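Long-range contact in angiotensin-converting enzyme (Anopheles gambiae, PDB 6S1Y), which is a zinc-dependent metalloprotease of the angiotensin-converting enzyme family that probably trims peptides from their C-terminal end: residues 117-121 / 322-326. Residues are numbered along the deposited sequence.
Sequences YAKAK and RDLVC. With NAG (2-acetamido-2-deoxy-beta-D-glucopyranose), chain B.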
loop_
_atom_site.group_PDB
_atom_site.type_symbol
_atom_site.label_atom_id
_atom_site.label_comp_id
_atom_site.label_asym_id
_atom_site.label_seq_id
_atom_site.Cartn_x
_atom_site.Cartn_y
_atom_site.Cartn_z
ATOM N N TYR A 117 9.882 9.339 12.307
ATOM C CA TYR A 117 9.315 7.995 12.239
ATOM C C TYR A 117 10.400 6.937 12.112
ATOM O O TYR A 117 10.385 5.923 12.824
ATOM C CB TYR A 117 8.357 7.934 11.046
ATOM C CG TYR A 117 7.624 6.625 10.815
ATOM C CD1 TYR A 117 8.276 5.518 10.248
ATOM C CD2 TYR A 117 6.261 6.508 11.097
ATOM C CE1 TYR A 117 7.601 4.349 10.011
ATOM C CE2 TYR A 117 5.572 5.322 10.860
ATOM C CZ TYR A 117 6.245 4.246 10.326
ATOM O OH TYR A 117 5.562 3.052 10.076
ATOM N N ALA A 118 11.347 7.147 11.195
ATOM C CA ALA A 118 12.337 6.110 10.897
ATOM C C ALA A 118 13.353 5.944 12.015
ATOM O O ALA A 118 13.932 4.864 12.167
ATOM C CB ALA A 118 13.054 6.438 9.592
ATOM N N LYS A 119 13.576 6.976 12.814
ATOM C CA LYS A 119 14.624 6.954 13.821
ATOM C C LYS A 119 14.142 6.575 15.220
ATOM O O LYS A 119 14.951 6.519 16.144
ATOM C CB LYS A 119 15.301 8.327 13.889
ATOM C CG LYS A 119 16.253 8.649 12.730
ATOM C CD LYS A 119 16.830 10.055 12.899
ATOM C CE LYS A 119 18.105 10.254 12.101
ATOM N NZ LYS A 119 18.882 11.445 12.588
ATOM N N ALA A 120 12.860 6.304 15.411
ATOM C CA ALA A 120 12.359 6.070 16.756
ATOM C C ALA A 120 12.889 4.762 17.314
ATOM O O ALA A 120 12.956 3.760 16.604
ATOM C CB ALA A 120 10.834 6.035 16.752
ATOM N N LYS A 121 13.244 4.767 18.602
ATOM C CA LYS A 121 13.715 3.575 19.302
ATOM C C LYS A 121 13.043 3.506 20.659
ATOM O O LYS A 121 12.583 4.513 21.189
ATOM C CB LYS A 121 15.254 3.570 19.477
ATOM C CG LYS A 121 16.003 3.714 18.153
ATOM C CD LYS A 121 17.089 2.656 17.977
ATOM C CE LYS A 121 17.541 2.552 16.512
ATOM N NZ LYS A 121 17.546 3.905 15.850
ATOM N N ARG A 322 23.501 2.318 11.246
ATOM C CA ARG A 322 23.032 3.516 10.567
ATOM C C ARG A 322 21.508 3.655 10.698
ATOM O O ARG A 322 20.773 2.674 10.841
ATOM C CB ARG A 322 23.400 3.455 9.089
ATOM C CG ARG A 322 22.498 2.503 8.322
ATOM C CD ARG A 322 22.709 2.615 6.828
ATOM N NE ARG A 322 23.719 1.686 6.370
ATOM C CZ ARG A 322 23.797 1.232 5.129
ATOM N NH1 ARG A 322 24.772 0.400 4.797
ATOM N NH2 ARG A 322 22.897 1.610 4.231
ATOM N N ASP A 323 21.031 4.886 10.596
ATOM C CA ASP A 323 19.599 5.129 10.529
ATOM C C ASP A 323 19.138 5.043 9.084
ATOM O O ASP A 323 19.868 5.405 8.157
ATOM C CB ASP A 323 19.242 6.494 11.106
ATOM C CG ASP A 323 19.284 6.504 12.616
ATOM O OD1 ASP A 323 18.583 5.672 13.250
ATOM O OD2 ASP A 323 20.038 7.332 13.158
ATOM N N LEU A 324 17.918 4.550 8.894
ATOM C CA LEU A 324 17.385 4.425 7.548
ATOM C C LEU A 324 15.885 4.254 7.626
ATOM O O LEU A 324 15.331 3.952 8.688
ATOM C CB LEU A 324 18.004 3.245 6.799
ATOM C CG LEU A 324 17.470 1.872 7.203
ATOM C CD1 LEU A 324 17.589 0.922 6.021
ATOM C CD2 LEU A 324 18.200 1.357 8.430
ATOM N N VAL A 325 15.239 4.466 6.481
ATOM C CA VAL A 325 13.832 4.123 6.301
ATOM C C VAL A 325 13.768 2.633 5.983
ATOM O O VAL A 325 14.198 2.201 4.908
ATOM C CB VAL A 325 13.185 4.947 5.184
ATOM C CG1 VAL A 325 11.785 4.377 4.840
ATOM C CG2 VAL A 325 13.115 6.410 5.576
ATOM N N CYS A 326 13.241 1.843 6.914
ATOM C CA CYS A 326 13.063 0.423 6.675
ATOM C C CYS A 326 11.742 0.099 5.991
ATOM O O CYS A 326 11.583 -1.031 5.500
ATOM C CB CYS A 326 13.162 -0.363 7.983
ATOM S SG CYS A 326 14.804 -1.120 8.260
HETATM C C1 NAG B . 26.144 7.564 5.232
HETATM C C2 NAG B . 27.340 6.772 4.699
HETATM C C3 NAG B . 28.666 7.459 5.067
HETATM C C4 NAG B . 28.662 8.918 4.637
HETATM C C5 NAG B . 27.435 9.601 5.235
HETATM C C6 NAG B . 27.290 11.049 4.827
HETATM C C7 NAG B . 27.140 4.345 4.418
HETATM C C8 NAG B . 27.160 3.012 5.101
HETATM N N2 NAG B . 27.319 5.408 5.204
HETATM O O3 NAG B . 29.731 6.748 4.438
HETATM O O4 NAG B . 29.810 9.604 5.128
HETATM O O5 NAG B . 26.241 8.929 4.808
HETATM O O6 NAG B . 26.319 11.721 5.624
HETATM O O7 NAG B . 26.959 4.458 3.212
HETATM O O HOH W 1 16.885 4.215 11.777
HETATM O O HOH W 2 18.202 6.768 15.450
#
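Where helix 100-119 runs into the following loop, the carbonyls of A118 and K119 are linked through two bridging waters to the loop that leads into the active-site strand 329-332. D323 is the hub. Its OD1 lies 3.3 Å from K121 NZ, a salt bridge whose hydrogen bond is weak, and the same OD1 is next to both waters. Water 1 lies 2.7 Å from D323 OD1 and 3.0 Å from A118 O, with more acceptors in reach than it has protons, and accepts from L324 N at 3.1 Å; water 2 donates to D323 OD1 at 2.5 Å and reaches K119 O in a weak bond of 3.3 Å. K119 CE passes 3.7 Å from D323 OD2, while K119 NZ stays 4.3 Å from the same oxygen, beyond a salt bridge. Deeper in, A118 CB points at the loop, 3.5 Å from L324 O and 4.0 Å from V325 CG2. Within the largely helical ACE fold, this loop is further held by backbone hydrogen bonds of D323 to L44 and V325 to G41, and by the C326-C344 disulfide. One end carries R322, whose NH1 is 3.6 Å from NAG C8 of a surface glycan; towards the other, the V325 side chain comes within about 6 Å of the bound glutamyl ligand and about 13 Å of the zinc.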